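Putative ManD family dehydratase (Pantoea ananatis, PDB 3T6C) dehydrates D-gluconate to 2-dehydro-3-deoxy-D-gluconate with low activity in vitro, using magnesium, and probably has no significant role in gluconate degradation in vivo. Local coordinates at residues 384-389 with 408-413; 57-62 with 354-359; 309-314 with 339-344; 298-303 with 316-321; 162-167 with 235-240. All coordinates share one frame; numbering follows the deposited sequence. Where two conformers were deposited one is given.

Contact 1: residues 384-389 with 408-413; sequences REVFPG and IDINEA
Val-386 and Pro-388 offer backbone oxygens to the chain at Asp-409 and Asn-411. The two segments run side by side in opposite directions here. Asn-411 N donates to Val-386 O at 2.8 Å, nearly straight at 166°. Asp-409 N donates to Pro-388 O at 2.9 Å. CA-H...O contacts supplement these bonds. Phe-387 CA lies 3.1 Å from Asp-409 O. Val-386 O, besides its N-H, also meets Ile-410 CA at 3.3 Å.

The apolar contacts gather on one side of the pair. Ile-410 CG1 lies over one face of the Phe-387 ring, and Ile-410 CD1 is 3.8 Å from Phe-387 CE2. With CG1 anti to the backbone N (chi1 -172°), the Ile-410 side chain runs alongside both Phe-387 and Val-386. Ile-408 CD1 lies 4.1 Å from Phe-387 CB. The Phe-387 ring also reaches Leu-44 and Val-46 of strand 44-51 and Pro-355 and Ile-356 of helix 355-367.

Polar side-chain ends turn to other partners. Asp-409 OD1 is hydrogen-bonded to Tyr-57 OH. Asn-411 is the N-cap of helix 412-415, and its OD1 accepts from Leu-414 N.

The contact thus joins the end of helix 381-386 to the lead-in of helix 412-415. Two backbone bonds hold the chains in register, and the apolar side chains, the Phe-387 ring among them, bury the pair. Buried Asp-409 O has the CA-H of Phe-387 against it but no conventional hydrogen-bond partner.

Contact 2: residues 57-62 with 354-359; sequences YGLGCA and SPIGVC
Cys-61 and Ile-356 each point from their own backbone toward the opposite segment, and their CB atoms come within 4.4 Å. Ile-356 reaches the strand with two methyls. Its CG2, anti to the backbone N, rests on the backbone at Gly-60, 3.6 Å from Gly-60 CA. Its CD1 comes up to the side chain of Leu-59 and lies 3.8 Å from Leu-59 CB.

This is an interface between the two domains of an enolase-superfamily fold. Strand 57-61 belongs to the antiparallel sheet of the N-terminal capping domain. Helix 355-367 belongs to the barrel domain. The strand passes over the first turn of the helix almost perpendicularly, with the axes 6.8 Å apart at an angle of 92°.

Cys-61 turns its sulfur toward the helix start, with SG anti to the backbone N (chi1 -169°). Ser-354 N donates to Cys-61 SG at 3.4 Å, with 164° at the hydrogen. Ser-354 is also the N-cap: its OG accepts a weak bond from Gly-357 N at 3.4 Å. Close by, Cys-61 CB packs 3.6 Å from Gly-357 N. Along its edge the strand bonds through its backbone to strand 44-51, whose Val-46 also touches Ile-356. Leu-59 N donates to Asp-123 OD2.

Contact 3: residues 309-314 with 339-344; sequences LIDNKL and ELNGVR
Lys-313 bends back to bring its ammonium group to Asn-341. CG lies anti to the carbonyl carbon (chi1 -42°), and the chain folds again at chi2 and chi4. NZ then reaches two carbonyl oxygens. It donates to Asn-341 OD1 at 3.0 Å, lying in the plane of that amide carbonyl. It also donates to Asp-311 O of its own segment at 3.0 Å, but from above that carbonyl plane. Lys-313 CD passes 3.5 Å from Asn-341 O.

The side chains of Asn-341 and Ile-310 cross at about a right angle, with Asn-341 CB 3.6 Å from Ile-310 CG2. That same methyl lies anti to the backbone N of Ile-310 and also touches Val-343 CG2 at 4.2 Å.

Neighbouring subunits take up the polar ends further. Lys-313 NZ forms a salt bridge with Glu-281 of a second subunit. Asn-341 OD1 accepts from Lys-307 of a third subunit, so two lysines meet on this one oxygen.

Both segments end helices of the barrel domain in the same way. Lys-313, at positive phi, is the C-prime residue of a Schellman motif, with Leu-314 N bonded to Leu-309 O and Lys-313 N to Ile-310 O. Gly-342 closes helix 328-340 with a second Schellman motif. The pair is two adjoining helix ends on the outside of the barrel, at a subunit junction.

Contact 4: residues 298-303 with 316-321; sequences ELFVNV and DYIRCH. With MG (magnesium ion), chain C; GCO (D-gluconic acid), chain D.
Glu-298 and Arg-319 meet at the metal site of an enolase-superfamily barrel, each just beyond the C-terminal end of its strand. Glu-298 OE1 binds the magnesium ion at 2.2 Å. Gluconate O1B and O2 and water 3 are further ligands, and Asp-246 and Glu-272 complete the site. The substrate thus chelates the metal through a carboxylate oxygen and its neighbouring hydroxyl. Glu-298 OE2 approaches the same O2 at 2.6 Å.

Arg-319 holds the carboxylate end. Its NH2 lies 3.0 Å from gluconate O1B, which sits at the edge of the guanidinium near its plane. The arginine chain bends at chi2 and chi3 to get there. Its NH2 also forms a salt bridge with Glu-375 and a hydrogen bond with the metal ligand Glu-272, and its NH1 donates to Ala-346 O. These bonds probably fix how the guanidinium is turned.

The next shell ties the two residues together through water and backbone. Water 1 accepts from Glu-298 N at 3.0 Å, is hydrogen-bonded to Glu-298 OE1, and takes a weak bond from Arg-319 NE. Glu-298 CA rests on Arg-319 O at 3.3 Å. From a fourth subunit, Tyr-103 bonds Glu-298 OE2 and Trp-104 bonds Glu-298 O.

Farther from the metal, on the side of helix 303-311, Ile-318 CD1 meets the edge of the Phe-300 ring. Water 2 bridges the segments, donating to Phe-300 O at 2.7 Å and accepting from His-321 N at 2.9 Å.

Contact 5: residues 162-167 with 235-240; sequences SARAKM and NKLGFS
Ala-163 and Leu-237 meet between two outer helices of the barrel domain, helix 156-168 and the end of helix 219-237. Leu-237 is the centre of the contact. Its CD1 methyl packs on Ala-163 CB at 3.7 Å. Its CD2 methyl lies over one face of the Arg-164 guanidinium, 4.0 Å from NH2. Met-167 SD approaches the same CD2 at 4.2 Å, and Met-167 CE lies equally far from Leu-237 O. The leucine CG is anti to its carbonyl carbon (chi1 -54°), which leads both methyls in among the three side chains of the other helix.

In barrel order, helix 156-168 connects strand 145-151 to the parallel strand 173-176, and helix 219-237 leads into strand 242-246. The contact therefore links the helix before strand 173-176 with the helix that precedes the next barrel strand, 242-246. Gly-238, with positive phi, takes the chain out of the second helix.

Arg-164 runs out with CG anti to the backbone N (chi1 175°) and bends at chi3, which turns the guanidinium across the leucine. Lys-236 O stands at its edge, near the plane, 3.6 Å from Arg-164 NH2. The charge is paired within its own helix, where NH2 makes a salt bridge with Glu-160. Met-167 also packs on Ile-174 of strand 173-176.

Contacts 2, 3 and 4 are buried, and other subunits touch both 3 and 4. Contact 1 is partly buried, and contact 5 lies at the surface. Contact 4 alone holds metal and substrate, and its chemistry is ionic. Contact 3 adjoins it: Arg-344 NH2 meets Tyr-317 OH, and Leu-309 packs on Phe-300. Helix 303-311 and strand 317-318 follow each other between them. Contacts 1 and 2 also touch, where Leu-59 packs on Asp-409 and Ile-410. Contact 1 relies on backbone bonds, contact 2 on methyls and a sulfur acceptor. Neither contact 4 nor contact 5 has a direct hydrogen bond between its segments. Waters bridge contact 4, whereas contact 5 is methyl packing with a guanidinium face.

Contact 1: residues 384-389 with 408-413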
# COMPACT_ATOMS: atom_id res chain seq x y z
N ARG A 384 47.50 -16.24 16.51
CA ARG A 384 48.39 -15.13 16.19
C ARG A 384 49.71 -15.57 15.55
O ARG A 384 50.28 -14.84 14.74
CB ARG A 384 48.61 -14.26 17.42
CG ARG A 384 47.34 -13.49 17.83
CD ARG A 384 47.52 -12.62 19.07
NE ARG A 384 46.26 -11.87 19.23
CZ ARG A 384 46.00 -10.69 18.64
NH1 ARG A 384 46.93 -10.08 17.90
NH2 ARG A 384 44.82 -10.10 18.79
N GLU A 385 50.20 -16.74 15.95
CA GLU A 385 51.38 -17.35 15.37
C GLU A 385 51.13 -17.88 13.97
O GLU A 385 51.93 -17.65 13.05
CB GLU A 385 51.78 -18.53 16.26
CG GLU A 385 53.08 -19.21 15.87
CD GLU A 385 53.88 -19.65 17.09
OE1 GLU A 385 55.09 -19.65 16.99
OE2 GLU A 385 53.31 -19.98 18.15
N VAL A 386 50.03 -18.61 13.80
CA VAL A 386 49.68 -19.20 12.48
C VAL A 386 49.31 -18.13 11.46
O VAL A 386 49.59 -18.29 10.28
CB VAL A 386 48.55 -20.23 12.61
CG1 VAL A 386 48.07 -20.70 11.23
CG2 VAL A 386 49.09 -21.48 13.40
N PHE A 387 48.74 -17.03 11.93
CA PHE A 387 48.36 -15.92 11.06
C PHE A 387 49.06 -14.63 11.45
O PHE A 387 48.46 -13.78 12.09
CB PHE A 387 46.83 -15.71 11.10
CG PHE A 387 46.03 -16.88 10.57
CD1 PHE A 387 45.63 -17.93 11.44
CD2 PHE A 387 45.63 -16.91 9.25
CE1 PHE A 387 44.86 -19.01 10.94
CE2 PHE A 387 44.88 -17.95 8.76
CZ PHE A 387 44.49 -19.01 9.61
N PRO A 388 50.32 -14.44 11.05
CA PRO A 388 51.00 -13.17 11.40
C PRO A 388 50.27 -11.97 10.83
O PRO A 388 49.81 -11.99 9.67
CB PRO A 388 52.38 -13.32 10.73
CG PRO A 388 52.57 -14.81 10.64
CD PRO A 388 51.21 -15.39 10.36
N GLY A 389 50.15 -10.91 11.64
CA GLY A 389 49.39 -9.72 11.21
C GLY A 389 48.06 -9.50 11.88
O GLY A 389 47.34 -8.58 11.52
N ILE A 408 47.80 -9.55 6.40
CA ILE A 408 47.68 -10.82 7.13
C ILE A 408 48.42 -11.88 6.34
O ILE A 408 48.46 -11.87 5.10
CB ILE A 408 46.15 -11.19 7.29
CG1 ILE A 408 45.95 -12.30 8.33
CG2 ILE A 408 45.50 -11.63 5.94
CD1 ILE A 408 46.42 -11.87 9.68
N ASP A 409 49.00 -12.84 7.05
CA ASP A 409 49.69 -13.93 6.36
C ASP A 409 49.30 -15.26 7.00
O ASP A 409 48.52 -15.29 7.98
CB ASP A 409 51.21 -13.70 6.48
CG ASP A 409 52.01 -14.43 5.38
OD1 ASP A 409 51.43 -15.04 4.45
OD2 ASP A 409 53.26 -14.41 5.49
N ILE A 410 49.78 -16.37 6.42
CA ILE A 410 49.55 -17.69 7.05
C ILE A 410 50.85 -18.50 6.98
O ILE A 410 51.54 -18.51 5.93
CB ILE A 410 48.38 -18.50 6.41
CG1 ILE A 410 48.10 -19.74 7.27
CG2 ILE A 410 48.70 -18.90 4.94
CD1 ILE A 410 46.87 -20.50 6.84
N ASN A 411 51.23 -19.09 8.11
CA ASN A 411 52.37 -19.98 8.12
C ASN A 411 51.80 -21.36 7.88
O ASN A 411 51.18 -21.96 8.76
CB ASN A 411 53.09 -19.84 9.47
CG ASN A 411 54.31 -20.70 9.55
OD1 ASN A 411 54.29 -21.84 9.09
ND2 ASN A 411 55.42 -20.13 10.02
N GLU A 412 52.03 -21.89 6.67
CA GLU A 412 51.42 -23.18 6.27
C GLU A 412 51.96 -24.32 7.13
O GLU A 412 51.21 -25.25 7.47
CB GLU A 412 51.72 -23.48 4.81
CG GLU A 412 51.04 -22.47 3.87
CD GLU A 412 50.98 -22.91 2.43
OE1 GLU A 412 50.74 -24.10 2.14
OE2 GLU A 412 51.21 -22.04 1.57
N ALA A 413 53.24 -24.27 7.46
CA ALA A 413 53.82 -25.34 8.30
C ALA A 413 53.17 -25.41 9.66
O ALA A 413 52.88 -26.50 10.15
CB ALA A 413 55.37 -25.19 8.44

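Contact 2: residues 57-62 with 354-359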
# COMPACT_ATOMS: atom_id res chain seq x y z
N TYR A 57 51.01 -13.37 -3.41
CA TYR A 57 49.88 -14.31 -3.33
C TYR A 57 48.81 -13.63 -2.51
O TYR A 57 49.04 -12.62 -1.85
CB TYR A 57 50.28 -15.63 -2.69
CG TYR A 57 50.98 -15.50 -1.34
CD1 TYR A 57 50.25 -15.32 -0.16
CD2 TYR A 57 52.36 -15.48 -1.27
CE1 TYR A 57 50.89 -15.19 1.07
CE2 TYR A 57 53.01 -15.36 -0.04
CZ TYR A 57 52.25 -15.20 1.12
OH TYR A 57 52.89 -15.06 2.33
N GLY A 58 47.57 -14.09 -2.68
CA GLY A 58 46.48 -13.60 -1.85
C GLY A 58 45.93 -14.63 -0.86
O GLY A 58 45.86 -15.81 -1.21
N LEU A 59 45.36 -14.16 0.23
CA LEU A 59 44.70 -15.03 1.18
C LEU A 59 43.25 -14.59 1.38
O LEU A 59 42.93 -13.40 1.41
CB LEU A 59 45.40 -14.97 2.55
CG LEU A 59 46.88 -15.43 2.53
CD1 LEU A 59 47.47 -15.16 3.94
CD2 LEU A 59 47.01 -16.89 2.14
N GLY A 60 42.38 -15.57 1.59
CA GLY A 60 40.97 -15.30 1.82
C GLY A 60 40.35 -16.27 2.80
O GLY A 60 40.88 -17.37 3.05
N CYS A 61 39.20 -15.88 3.34
CA CYS A 61 38.45 -16.65 4.34
C CYS A 61 37.16 -17.23 3.74
O CYS A 61 36.37 -16.55 3.07
CB CYS A 61 38.05 -15.81 5.56
SG CYS A 61 37.42 -16.87 6.90
N ALA A 62 37.10 -18.54 3.80
CA ALA A 62 35.99 -19.38 3.35
C ALA A 62 35.24 -20.04 4.51
O ALA A 62 34.72 -21.15 4.34
CB ALA A 62 36.45 -20.35 2.25
N SER A 354 38.27 -16.93 10.17
CA SER A 354 39.73 -16.96 10.31
C SER A 354 40.24 -15.55 10.57
O SER A 354 39.52 -14.59 10.34
CB SER A 354 40.40 -17.52 9.05
OG SER A 354 40.31 -16.57 8.03
N PRO A 355 41.51 -15.40 11.03
CA PRO A 355 42.01 -14.05 11.16
C PRO A 355 42.01 -13.24 9.84
O PRO A 355 41.98 -12.02 9.91
CB PRO A 355 43.45 -14.27 11.61
CG PRO A 355 43.33 -15.49 12.51
CD PRO A 355 42.37 -16.39 11.71
N ILE A 356 42.06 -13.92 8.70
CA ILE A 356 41.89 -13.27 7.39
C ILE A 356 40.52 -12.59 7.29
O ILE A 356 40.45 -11.41 6.89
CB ILE A 356 42.08 -14.29 6.27
CG1 ILE A 356 43.44 -14.93 6.36
CG2 ILE A 356 41.90 -13.61 4.88
CD1 ILE A 356 43.53 -16.27 5.60
N GLY A 357 39.46 -13.31 7.70
CA GLY A 357 38.09 -12.79 7.73
C GLY A 357 37.95 -11.65 8.73
O GLY A 357 37.29 -10.65 8.46
N VAL A 358 38.63 -11.78 9.88
CA VAL A 358 38.62 -10.70 10.87
C VAL A 358 39.22 -9.44 10.27
O VAL A 358 38.67 -8.33 10.43
CB VAL A 358 39.41 -11.10 12.11
CG1 VAL A 358 39.58 -9.90 13.07
CG2 VAL A 358 38.66 -12.22 12.79
N CYS A 359 40.34 -9.58 9.56
CA CYS A 359 40.96 -8.41 8.89
C CYS A 359 40.06 -7.83 7.81
O CYS A 359 39.90 -6.62 7.72
CB CYS A 359 42.33 -8.78 8.30
SG CYS A 359 43.60 -9.04 9.55

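Contact 3: residues 309-314 with 339-344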
# COMPACT_ATOMS: atom_id res chain seq x y z
N LEU A 309 14.79 -5.90 4.07
CA LEU A 309 14.84 -5.41 5.45
C LEU A 309 15.50 -4.05 5.45
O LEU A 309 15.07 -3.15 6.21
CB LEU A 309 15.68 -6.32 6.32
CG LEU A 309 15.13 -7.75 6.52
CD1 LEU A 309 15.91 -8.50 7.59
CD2 LEU A 309 13.68 -7.85 6.74
N ILE A 310 16.51 -3.89 4.60
CA ILE A 310 17.25 -2.62 4.60
C ILE A 310 16.37 -1.57 3.92
O ILE A 310 16.23 -0.44 4.44
CB ILE A 310 18.61 -2.79 3.93
CG1 ILE A 310 19.51 -3.71 4.79
CG2 ILE A 310 19.26 -1.40 3.75
CD1 ILE A 310 20.78 -4.16 4.01
N ASP A 311 15.74 -1.91 2.80
CA ASP A 311 14.87 -0.98 2.07
C ASP A 311 13.79 -0.40 2.93
O ASP A 311 13.48 0.77 2.82
CB ASP A 311 14.17 -1.72 0.90
CG ASP A 311 15.02 -1.78 -0.35
OD1 ASP A 311 15.86 -0.87 -0.55
OD2 ASP A 311 14.76 -2.67 -1.16
N ASN A 312 13.21 -1.24 3.77
CA ASN A 312 12.04 -0.90 4.58
C ASN A 312 12.38 -0.44 6.00
O ASN A 312 11.48 -0.25 6.86
CB ASN A 312 11.00 -2.02 4.52
CG ASN A 312 10.42 -2.16 3.15
OD1 ASN A 312 9.67 -1.27 2.70
ND2 ASN A 312 10.75 -3.23 2.47
N LYS A 313 13.67 -0.25 6.28
CA LYS A 313 14.10 0.27 7.59
C LYS A 313 13.70 -0.69 8.71
O LYS A 313 13.32 -0.25 9.82
CB LYS A 313 13.55 1.69 7.86
CG LYS A 313 13.63 2.63 6.62
CD LYS A 313 15.03 2.79 6.05
CE LYS A 313 15.09 3.90 4.99
NZ LYS A 313 14.28 3.49 3.75
N LEU A 314 13.78 -1.98 8.42
CA LEU A 314 13.30 -3.00 9.38
C LEU A 314 14.39 -3.42 10.35
O LEU A 314 14.11 -4.09 11.33
CB LEU A 314 12.70 -4.25 8.66
CG LEU A 314 11.51 -3.83 7.78
CD1 LEU A 314 10.98 -5.10 7.12
CD2 LEU A 314 10.40 -3.09 8.57
N GLU A 339 24.17 2.08 4.02
CA GLU A 339 24.51 3.47 4.25
C GLU A 339 23.42 4.40 3.72
O GLU A 339 23.01 5.37 4.39
CB GLU A 339 25.85 3.76 3.52
CG GLU A 339 26.31 5.23 3.61
CD GLU A 339 27.52 5.52 2.71
OE1 GLU A 339 28.19 4.58 2.23
OE2 GLU A 339 27.77 6.71 2.47
N LEU A 340 22.97 4.13 2.50
CA LEU A 340 22.00 5.04 1.86
C LEU A 340 20.60 4.91 2.48
O LEU A 340 19.74 5.77 2.26
CB LEU A 340 21.98 4.79 0.34
CG LEU A 340 23.04 5.49 -0.56
CD1 LEU A 340 24.44 5.44 0.01
CD2 LEU A 340 23.03 4.92 -1.99
N ASN A 341 20.37 3.82 3.22
CA ASN A 341 19.13 3.62 4.02
C ASN A 341 19.28 3.99 5.49
O ASN A 341 18.40 3.68 6.28
CB ASN A 341 18.64 2.16 3.83
CG ASN A 341 17.93 2.02 2.51
OD1 ASN A 341 16.79 2.51 2.38
ND2 ASN A 341 18.62 1.43 1.50
N GLY A 342 20.43 4.54 5.89
CA GLY A 342 20.61 4.89 7.31
C GLY A 342 20.83 3.71 8.23
O GLY A 342 20.72 3.83 9.48
N VAL A 343 21.19 2.56 7.64
CA VAL A 343 21.44 1.34 8.44
C VAL A 343 22.96 1.17 8.63
O VAL A 343 23.72 1.46 7.70
CB VAL A 343 20.87 0.14 7.64
CG1 VAL A 343 21.30 -1.20 8.32
CG2 VAL A 343 19.34 0.24 7.62
N ARG A 344 23.40 0.72 9.80
CA ARG A 344 24.85 0.59 10.01
C ARG A 344 25.35 -0.86 9.97
O ARG A 344 24.56 -1.80 10.00
CB ARG A 344 25.25 1.26 11.35
CG ARG A 344 24.91 2.76 11.33
CD ARG A 344 25.67 3.53 12.43
NE ARG A 344 25.16 3.20 13.74
CZ ARG A 344 25.69 3.70 14.84
NH1 ARG A 344 26.74 4.52 14.76
NH2 ARG A 344 25.22 3.37 16.05

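Contact 4: residues 298-303 with 316-321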
# COMPACT_ATOMS: atom_id res chain seq x y z
N GLU A 298 23.41 -12.61 10.49
CA GLU A 298 24.58 -13.51 10.41
C GLU A 298 24.27 -14.74 9.57
O GLU A 298 25.20 -15.32 8.98
CB GLU A 298 25.09 -13.93 11.82
CG GLU A 298 24.11 -14.87 12.52
CD GLU A 298 24.43 -15.07 13.99
OE1 GLU A 298 24.69 -14.09 14.70
OE2 GLU A 298 24.43 -16.22 14.47
N LEU A 299 23.00 -15.16 9.52
CA LEU A 299 22.61 -16.33 8.73
C LEU A 299 22.37 -16.04 7.24
O LEU A 299 22.16 -16.97 6.46
CB LEU A 299 21.31 -16.95 9.30
CG LEU A 299 21.55 -17.87 10.49
CD1 LEU A 299 20.22 -18.15 11.22
CD2 LEU A 299 22.13 -19.23 9.97
N PHE A 300 22.35 -14.76 6.83
CA PHE A 300 21.88 -14.46 5.47
C PHE A 300 22.85 -14.90 4.37
O PHE A 300 24.08 -14.88 4.54
CB PHE A 300 21.67 -12.96 5.30
CG PHE A 300 20.53 -12.39 6.10
CD1 PHE A 300 19.54 -13.18 6.69
CD2 PHE A 300 20.44 -11.01 6.25
CE1 PHE A 300 18.46 -12.59 7.39
CE2 PHE A 300 19.38 -10.41 6.91
CZ PHE A 300 18.40 -11.17 7.52
N VAL A 301 22.27 -15.55 3.38
CA VAL A 301 22.96 -15.99 2.15
C VAL A 301 22.42 -15.41 0.85
O VAL A 301 22.88 -15.83 -0.26
CB VAL A 301 23.01 -17.53 2.13
CG1 VAL A 301 23.87 -18.09 3.26
CG2 VAL A 301 21.59 -18.12 2.25
N ASN A 302 21.38 -14.59 0.90
CA ASN A 302 20.61 -14.31 -0.31
C ASN A 302 20.11 -12.86 -0.26
O ASN A 302 19.61 -12.41 0.80
CB ASN A 302 19.41 -15.28 -0.32
CG ASN A 302 18.67 -15.33 -1.67
OD1 ASN A 302 18.32 -14.28 -2.26
ND2 ASN A 302 18.49 -16.55 -2.20
N VAL A 303 20.17 -12.16 -1.39
CA VAL A 303 19.71 -10.77 -1.46
C VAL A 303 18.21 -10.64 -1.08
O VAL A 303 17.77 -9.60 -0.52
CB VAL A 303 19.97 -10.20 -2.88
CG1 VAL A 303 19.23 -11.01 -3.96
CG2 VAL A 303 19.57 -8.68 -2.96
N ASP A 316 18.35 -1.87 12.14
CA ASP A 316 19.34 -0.81 12.30
C ASP A 316 20.78 -1.21 12.07
O ASP A 316 21.64 -0.35 11.89
CB ASP A 316 19.16 -0.24 13.69
CG ASP A 316 17.71 0.09 13.94
OD1 ASP A 316 17.05 -0.61 14.74
OD2 ASP A 316 17.24 1.08 13.27
N TYR A 317 21.03 -2.53 12.09
CA TYR A 317 22.38 -3.09 11.91
C TYR A 317 22.29 -4.32 11.08
O TYR A 317 21.50 -5.22 11.38
CB TYR A 317 23.02 -3.49 13.28
CG TYR A 317 23.23 -2.29 14.19
CD1 TYR A 317 22.23 -1.91 15.09
CD2 TYR A 317 24.39 -1.53 14.13
CE1 TYR A 317 22.39 -0.77 15.92
CE2 TYR A 317 24.56 -0.38 14.96
CZ TYR A 317 23.57 -0.05 15.84
OH TYR A 317 23.71 1.06 16.64
N ILE A 318 23.13 -4.39 10.06
CA ILE A 318 23.24 -5.58 9.20
C ILE A 318 24.43 -6.40 9.72
O ILE A 318 25.52 -5.90 9.97
CB ILE A 318 23.34 -5.16 7.71
CG1 ILE A 318 23.37 -6.40 6.81
CG2 ILE A 318 24.61 -4.39 7.41
CD1 ILE A 318 22.08 -7.24 6.90
N ARG A 319 24.12 -7.67 9.98
CA ARG A 319 25.00 -8.63 10.67
C ARG A 319 25.76 -9.65 9.84
O ARG A 319 26.24 -10.66 10.39
CB ARG A 319 24.23 -9.35 11.81
CG ARG A 319 23.77 -8.40 12.93
CD ARG A 319 24.91 -8.25 13.97
NE ARG A 319 25.27 -9.56 14.54
CZ ARG A 319 26.51 -9.92 14.91
NH1 ARG A 319 27.59 -9.13 14.70
NH2 ARG A 319 26.71 -11.11 15.50
N CYS A 320 25.78 -9.47 8.52
CA CYS A 320 26.27 -10.60 7.71
C CYS A 320 27.61 -11.15 8.15
O CYS A 320 28.54 -10.39 8.57
CB CYS A 320 26.46 -10.16 6.27
SG CYS A 320 24.86 -9.63 5.53
N HIS A 321 27.72 -12.48 8.00
CA HIS A 321 29.02 -13.16 8.07
C HIS A 321 29.47 -12.96 6.63
O HIS A 321 28.88 -13.56 5.67
CB HIS A 321 28.73 -14.63 8.40
CG HIS A 321 29.94 -15.51 8.54
ND1 HIS A 321 30.77 -15.48 9.65
CD2 HIS A 321 30.40 -16.51 7.76
CE1 HIS A 321 31.72 -16.38 9.50
NE2 HIS A 321 31.51 -17.04 8.37
MG MG C . 24.32 -13.84 16.81
C1 GCO D . 27.14 -14.51 17.18
C2 GCO D . 26.57 -15.76 16.62
C3 GCO D . 27.41 -17.00 16.84
C4 GCO D . 26.89 -18.15 16.00
C5 GCO D . 28.05 -18.98 15.50
C6 GCO D . 27.62 -20.15 14.63
O1A GCO D . 28.38 -14.37 17.37
O1B GCO D . 26.36 -13.51 17.34
O2 GCO D . 25.20 -15.82 16.95
O3 GCO D . 27.36 -17.27 18.19
O4 GCO D . 26.04 -18.93 16.81
O5 GCO D . 28.89 -18.16 14.78
O6 GCO D . 28.69 -20.92 14.12
O HOH W 1 23.04 -11.82 13.38
O HOH W 2 25.62 -13.61 6.41
O HOH W 3 22.40 -14.57 16.40

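Contact 5: residues 162-167 with 235-240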
# COMPACT_ATOMS: atom_id res chain seq x y z
N SER A 162 30.87 -10.49 35.17
CA SER A 162 31.59 -10.61 33.91
C SER A 162 31.59 -9.27 33.14
O SER A 162 32.61 -8.83 32.59
CB SER A 162 30.92 -11.68 33.05
OG SER A 162 31.61 -11.74 31.79
N ALA A 163 30.43 -8.64 33.09
CA ALA A 163 30.31 -7.38 32.35
C ALA A 163 31.18 -6.31 33.03
O ALA A 163 31.83 -5.54 32.34
CB ALA A 163 28.87 -6.95 32.26
N ARG A 164 31.16 -6.26 34.36
CA ARG A 164 31.93 -5.27 35.10
C ARG A 164 33.41 -5.46 34.78
O ARG A 164 34.13 -4.49 34.56
CB ARG A 164 31.67 -5.39 36.59
CG ARG A 164 32.54 -4.46 37.37
CD ARG A 164 32.16 -4.43 38.87
NE ARG A 164 30.85 -3.80 39.07
CZ ARG A 164 29.78 -4.45 39.52
NH1 ARG A 164 29.90 -5.74 39.82
NH2 ARG A 164 28.61 -3.79 39.69
N ALA A 165 33.88 -6.71 34.70
CA ALA A 165 35.27 -6.96 34.35
C ALA A 165 35.59 -6.45 32.93
O ALA A 165 36.62 -5.80 32.75
CB ALA A 165 35.60 -8.47 34.43
N LYS A 166 34.70 -6.71 31.95
CA LYS A 166 34.91 -6.20 30.58
C LYS A 166 34.99 -4.66 30.57
O LYS A 166 35.81 -4.07 29.84
CB LYS A 166 33.78 -6.65 29.65
CG LYS A 166 33.65 -8.18 29.50
CD LYS A 166 34.89 -8.90 29.08
CE LYS A 166 34.49 -10.37 28.91
NZ LYS A 166 35.64 -11.21 28.49
N MET A 167 34.16 -4.02 31.37
CA MET A 167 34.21 -2.55 31.49
C MET A 167 35.55 -2.11 32.07
O MET A 167 36.13 -1.12 31.59
CB MET A 167 33.07 -2.04 32.38
CG MET A 167 31.70 -2.20 31.68
SD MET A 167 30.36 -1.91 32.85
CE MET A 167 30.48 -0.15 33.10
N ASN A 235 20.59 -1.52 36.81
CA ASN A 235 20.60 -1.12 38.21
C ASN A 235 22.02 -1.11 38.76
O ASN A 235 22.40 -0.21 39.53
CB ASN A 235 19.73 -2.07 39.03
CG ASN A 235 19.64 -1.68 40.50
OD1 ASN A 235 19.66 -0.49 40.85
ND2 ASN A 235 19.54 -2.67 41.37
N LYS A 236 22.78 -2.14 38.42
CA LYS A 236 24.14 -2.33 38.94
C LYS A 236 25.25 -1.61 38.14
O LYS A 236 26.27 -1.18 38.73
CB LYS A 236 24.43 -3.83 39.07
CG LYS A 236 23.54 -4.62 40.07
CD LYS A 236 23.48 -3.95 41.42
CE LYS A 236 22.61 -4.74 42.38
NZ LYS A 236 22.84 -4.28 43.80
N LEU A 237 25.15 -1.63 36.80
CA LEU A 237 26.18 -1.07 35.93
C LEU A 237 25.93 0.33 35.39
O LEU A 237 26.89 1.00 34.94
CB LEU A 237 26.38 -1.97 34.70
CG LEU A 237 26.68 -3.45 34.90
CD1 LEU A 237 26.83 -4.16 33.55
CD2 LEU A 237 27.88 -3.64 35.79
N GLY A 238 24.68 0.79 35.47
CA GLY A 238 24.38 2.11 34.93
C GLY A 238 24.06 2.18 33.43
O GLY A 238 24.07 1.16 32.75
N PHE A 239 23.76 3.39 32.94
CA PHE A 239 23.37 3.60 31.54
C PHE A 239 24.45 4.11 30.62
O PHE A 239 24.20 4.32 29.43
CB PHE A 239 22.12 4.53 31.48
CG PHE A 239 20.84 3.82 31.81
CD1 PHE A 239 20.04 3.28 30.78
CD2 PHE A 239 20.42 3.64 33.11
CE1 PHE A 239 18.87 2.60 31.06
CE2 PHE A 239 19.23 2.96 33.40
CZ PHE A 239 18.46 2.42 32.33
N SER A 240 25.67 4.33 31.09
CA SER A 240 26.68 4.79 30.15
C SER A 240 27.14 3.67 29.24
O SER A 240 27.33 3.89 28.04
CB SER A 240 27.90 5.36 30.86
OG SER A 240 27.50 6.45 31.68